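Local coordinates for protein RNase NGR3 (Nicotiana glutinosa, PDB 1VD1) that probably cleaves RNA as an endonuclease of the ribonuclease T2 family and binds adenosine and guanosine monophosphates, at residues V14-A19 with I173-L178. Numbering follows the deposited sequence.
Sequences VQQWPA and IYQVYL. With AMP (adenosine monophosphate), chain C.
Val14 lays CG1 over the centre of the Tyr177 ring, a CH-pi contact 4.0 Å from CG1 to the centroid and 13° off the normal. With CG1 anti to the backbone N (chi1 -168°), CG2 is left to meet the ring rim at CE2; a branched residue suits a place where two methyls must grip one ring. The ring is also fixed at its far end, where Tyr177 OH is hydrogen-bonded to Glu162. The antiparallel strands pair through Gln15 N to Val176 O (3.0 Å, nearly straight at 176°) and Val176 N to Gln15 O (2.9 Å). On the face carrying Gln15 and Val176, a water accepts from Gln15 NE2, also hydrogen-bonded to Ser123, and donates to backbone Val176 O. A classic beta bulge, Tyr174 and Gln175 opposite Glu162, brings Gln175 CG over the Tyr174 ring. Tyrosine suits its place because Tyr174 OH reaches the phosphate, donating to AMP O3P at 3.0 Å. Gln16, long enough to reach the adenine, passes Tyr174; an alanine here would probably leave the adenine edge without its amide neighbour. Gln175 hydrogen-bonds through OE1 to His43, predicted catalytic, and through NE2 to Glu162; an amide offers both acceptor and donor, consistent with this face holding active-site groups and nucleotide.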
ATOM      1  N   VAL A  14      -0.403   0.849  -3.920  1.00 10.99           N
ATOM      2  CA  VAL A  14       0.665   0.579  -2.977  1.00 12.59           C
ATOM      3  C   VAL A  14       0.189   0.102  -1.618  1.00 12.91           C
ATOM      4  O   VAL A  14      -0.599   0.771  -0.949  1.00 11.77           O
ATOM      5  CB  VAL A  14       1.531   1.847  -2.803  1.00 13.03           C
ATOM      6  CG1 VAL A  14       2.811   1.526  -2.052  1.00 11.38           C
ATOM      7  CG2 VAL A  14       1.848   2.431  -4.185  1.00 11.68           C
ATOM      8  N   GLN A  15       0.659  -1.081  -1.234  1.00 14.81           N
ATOM      9  CA  GLN A  15       0.326  -1.653   0.059  1.00 14.05           C
ATOM     10  C   GLN A  15       1.594  -1.660   0.893  1.00 14.87           C
ATOM     11  O   GLN A  15       2.702  -1.589   0.368  1.00 14.22           O
ATOM     12  CB  GLN A  15      -0.218  -3.066  -0.098  1.00 15.08           C
ATOM     13  CG  GLN A  15      -1.504  -3.098  -0.901  1.00 16.71           C
ATOM     14  CD  GLN A  15      -2.037  -4.498  -1.077  1.00 18.67           C
ATOM     15  OE1 GLN A  15      -2.528  -5.119  -0.127  1.00 20.23           O
ATOM     16  NE2 GLN A  15      -1.937  -5.010  -2.294  1.00 16.11           N
ATOM     17  N   GLN A  16       1.428  -1.767   2.201  1.00 14.73           N
ATOM     18  CA  GLN A  16       2.563  -1.733   3.098  1.00 14.72           C
ATOM     19  C   GLN A  16       2.455  -2.844   4.133  1.00 17.86           C
ATOM     20  O   GLN A  16       1.368  -3.359   4.395  1.00 18.42           O
ATOM     21  CB  GLN A  16       2.578  -0.362   3.771  1.00 18.05           C
ATOM     22  CG  GLN A  16       3.624  -0.131   4.841  1.00 20.49           C
ATOM     23  CD  GLN A  16       3.545   1.280   5.377  1.00 22.85           C
ATOM     24  OE1 GLN A  16       3.888   2.239   4.683  1.00 23.53           O
ATOM     25  NE2 GLN A  16       3.065   1.422   6.611  1.00 22.94           N
ATOM     26  N   TRP A  17       3.597  -3.235   4.686  1.00 16.29           N
ATOM     27  CA  TRP A  17       3.623  -4.250   5.730  1.00 18.68           C
ATOM     28  C   TRP A  17       3.798  -3.408   6.988  1.00 17.59           C
ATOM     29  O   TRP A  17       4.879  -2.878   7.245  1.00 17.67           O
ATOM     30  CB  TRP A  17       4.816  -5.190   5.534  1.00 18.73           C
ATOM     31  CG  TRP A  17       4.861  -6.299   6.538  1.00 17.45           C
ATOM     32  CD1 TRP A  17       5.874  -6.579   7.404  1.00 17.26           C
ATOM     33  CD2 TRP A  17       3.836  -7.263   6.792  1.00 18.40           C
ATOM     34  NE1 TRP A  17       5.544  -7.660   8.189  1.00 17.49           N
ATOM     35  CE2 TRP A  17       4.297  -8.099   7.835  1.00 18.29           C
ATOM     36  CE3 TRP A  17       2.572  -7.505   6.241  1.00 18.85           C
ATOM     37  CZ2 TRP A  17       3.536  -9.157   8.340  1.00 18.21           C
ATOM     38  CZ3 TRP A  17       1.815  -8.559   6.744  1.00 20.21           C
ATOM     39  CH2 TRP A  17       2.303  -9.370   7.785  1.00 17.66           C
ATOM     40  N   PRO A  18       2.732  -3.259   7.789  1.00 19.65           N
ATOM     41  CA  PRO A  18       2.813  -2.452   9.010  1.00 20.21           C
ATOM     42  C   PRO A  18       4.029  -2.703   9.891  1.00 20.64           C
ATOM     43  O   PRO A  18       4.661  -1.763  10.372  1.00 20.83           O
ATOM     44  CB  PRO A  18       1.502  -2.777   9.725  1.00 21.36           C
ATOM     45  CG  PRO A  18       0.567  -3.030   8.594  1.00 22.38           C
ATOM     46  CD  PRO A  18       1.407  -3.895   7.672  1.00 19.85           C
ATOM     47  N   ALA A  19       4.357  -3.972  10.097  1.00 22.36           N
ATOM     48  CA  ALA A  19       5.486  -4.332  10.941  1.00 23.42           C
ATOM     49  C   ALA A  19       6.801  -3.702  10.491  1.00 24.67           C
ATOM     50  O   ALA A  19       7.654  -3.373  11.319  1.00 24.35           O
ATOM     51  CB  ALA A  19       5.619  -5.851  10.998  1.00 25.15           C
ATOM     52  N   ILE A 173      10.736  -6.705   3.661  1.00 19.26           N
ATOM     53  CA  ILE A 173       9.702  -6.311   2.707  1.00 19.90           C
ATOM     54  C   ILE A 173       8.922  -5.178   3.369  1.00 19.75           C
ATOM     55  O   ILE A 173       8.379  -5.339   4.461  1.00 21.85           O
ATOM     56  CB  ILE A 173       8.748  -7.486   2.376  1.00 20.13           C
ATOM     57  CG1 ILE A 173       7.655  -6.998   1.420  1.00 19.68           C
ATOM     58  CG2 ILE A 173       8.134  -8.059   3.658  1.00 22.70           C
ATOM     59  CD1 ILE A 173       6.767  -8.098   0.870  1.00 20.31           C
ATOM     60  N   TYR A 174       8.876  -4.027   2.709  1.00 18.43           N
ATOM     61  CA  TYR A 174       8.198  -2.860   3.264  1.00 16.58           C
ATOM     62  C   TYR A 174       6.926  -2.514   2.509  1.00 16.85           C
ATOM     63  O   TYR A 174       5.854  -2.410   3.106  1.00 15.91           O
ATOM     64  CB  TYR A 174       9.171  -1.680   3.265  1.00 17.22           C
ATOM     65  CG  TYR A 174       8.563  -0.347   3.636  1.00 18.46           C
ATOM     66  CD1 TYR A 174       7.764  -0.206   4.774  1.00 21.67           C
ATOM     67  CD2 TYR A 174       8.800   0.783   2.852  1.00 19.30           C
ATOM     68  CE1 TYR A 174       7.215   1.034   5.115  1.00 21.32           C
ATOM     69  CE2 TYR A 174       8.259   2.017   3.184  1.00 20.58           C
ATOM     70  CZ  TYR A 174       7.470   2.137   4.313  1.00 23.07           C
ATOM     71  OH  TYR A 174       6.937   3.366   4.632  1.00 23.74           O
ATOM     72  N   GLN A 175       7.034  -2.327   1.197  1.00 13.95           N
ATOM     73  CA  GLN A 175       5.851  -2.024   0.401  1.00 13.99           C
ATOM     74  C   GLN A 175       5.750  -2.860  -0.868  1.00 15.97           C
ATOM     75  O   GLN A 175       6.759  -3.301  -1.427  1.00 14.74           O
ATOM     76  CB  GLN A 175       5.795  -0.531   0.070  1.00 14.28           C
ATOM     77  CG  GLN A 175       5.503   0.295   1.313  1.00 15.50           C
ATOM     78  CD  GLN A 175       5.182   1.738   1.012  1.00 16.76           C
ATOM     79  OE1 GLN A 175       4.291   2.320   1.630  1.00 19.83           O
ATOM     80  NE2 GLN A 175       5.906   2.329   0.067  1.00 16.92           N
ATOM     81  N   VAL A 176       4.515  -3.086  -1.307  1.00 14.56           N
ATOM     82  CA  VAL A 176       4.251  -3.880  -2.498  1.00 13.51           C
ATOM     83  C   VAL A 176       3.470  -3.049  -3.507  1.00 14.48           C
ATOM     84  O   VAL A 176       2.387  -2.539  -3.209  1.00 15.31           O
ATOM     85  CB  VAL A 176       3.452  -5.157  -2.142  1.00 13.70           C
ATOM     86  CG1 VAL A 176       3.123  -5.952  -3.403  1.00 13.69           C
ATOM     87  CG2 VAL A 176       4.257  -6.003  -1.170  1.00 13.57           C
ATOM     88  N   TYR A 177       4.034  -2.917  -4.704  1.00 13.33           N
ATOM     89  CA  TYR A 177       3.417  -2.137  -5.762  1.00 15.11           C
ATOM     90  C   TYR A 177       2.790  -3.019  -6.823  1.00 16.81           C
ATOM     91  O   TYR A 177       3.428  -3.936  -7.336  1.00 17.42           O
ATOM     92  CB  TYR A 177       4.449  -1.241  -6.465  1.00 13.40           C
ATOM     93  CG  TYR A 177       5.005  -0.120  -5.622  1.00 15.11           C
ATOM     94  CD1 TYR A 177       5.799  -0.388  -4.515  1.00 15.84           C
ATOM     95  CD2 TYR A 177       4.769   1.210  -5.960  1.00 19.92           C
ATOM     96  CE1 TYR A 177       6.353   0.638  -3.762  1.00 19.93           C
ATOM     97  CE2 TYR A 177       5.317   2.247  -5.212  1.00 20.19           C
ATOM     98  CZ  TYR A 177       6.110   1.952  -4.115  1.00 21.04           C
ATOM     99  OH  TYR A 177       6.675   2.970  -3.372  1.00 23.60           O
ATOM    100  N   LEU A 178       1.538  -2.725  -7.142  1.00 15.59           N
ATOM    101  CA  LEU A 178       0.805  -3.422  -8.188  1.00 17.25           C
ATOM    102  C   LEU A 178       0.202  -2.305  -9.020  1.00 16.06           C
ATOM    103  O   LEU A 178      -0.056  -1.210  -8.504  1.00 17.65           O
ATOM    104  CB  LEU A 178      -0.315  -4.300  -7.610  1.00 15.83           C
ATOM    105  CG  LEU A 178       0.095  -5.610  -6.934  1.00 18.64           C
ATOM    106  CD1 LEU A 178      -1.135  -6.276  -6.307  1.00 16.54           C
ATOM    107  CD2 LEU A 178       0.741  -6.530  -7.967  1.00 17.09           C
TER
HETATM  108  P   AMP C 296       7.862   6.441   2.857  1.00 52.93           P
HETATM  109  O1P AMP C 296       8.961   6.368   1.884  1.00 54.99           O
HETATM  110  O2P AMP C 296       8.329   6.313   4.269  1.00 54.33           O
HETATM  111  O3P AMP C 296       6.746   5.443   2.535  1.00 53.39           O
HETATM  112  O5' AMP C 296       7.283   7.966   2.657  1.00 51.93           O
HETATM  113  C5' AMP C 296       5.845   8.214   2.742  1.00 48.03           C
HETATM  114  C4' AMP C 296       5.599   9.299   3.835  1.00 44.60           C
HETATM  115  O4' AMP C 296       4.299   9.003   4.470  1.00 43.77           O
HETATM  116  C3' AMP C 296       6.754   9.323   5.055  1.00 43.22           C
HETATM  117  O3' AMP C 296       6.895  10.784   5.430  1.00 43.39           O
HETATM  118  C2' AMP C 296       6.022   8.405   6.146  1.00 42.03           C
HETATM  119  O2' AMP C 296       6.251   8.783   7.492  1.00 42.77           O
HETATM  120  C1' AMP C 296       4.441   8.548   5.829  1.00 40.19           C
HETATM  121  N9  AMP C 296       3.754   7.243   5.960  1.00 36.56           N
HETATM  122  C8  AMP C 296       4.018   6.040   5.274  1.00 35.42           C
HETATM  123  N7  AMP C 296       3.349   4.942   5.685  1.00 33.10           N
HETATM  124  C5  AMP C 296       2.536   5.535   6.655  1.00 31.60           C
HETATM  125  C6  AMP C 296       1.569   4.966   7.523  1.00 31.68           C
HETATM  126  N6  AMP C 296       1.334   3.608   7.461  1.00 26.31           N
HETATM  127  N1  AMP C 296       0.927   5.860   8.386  1.00 29.73           N
HETATM  128  C2  AMP C 296       1.145   7.194   8.366  1.00 30.75           C
HETATM  129  N3  AMP C 296       2.045   7.819   7.580  1.00 31.60           N
HETATM  130  C4  AMP C 296       2.724   6.940   6.786  1.00 33.69           C
HETATM  131  O   HOH W   1      -0.167  -3.454  -3.926  1.00 14.27           O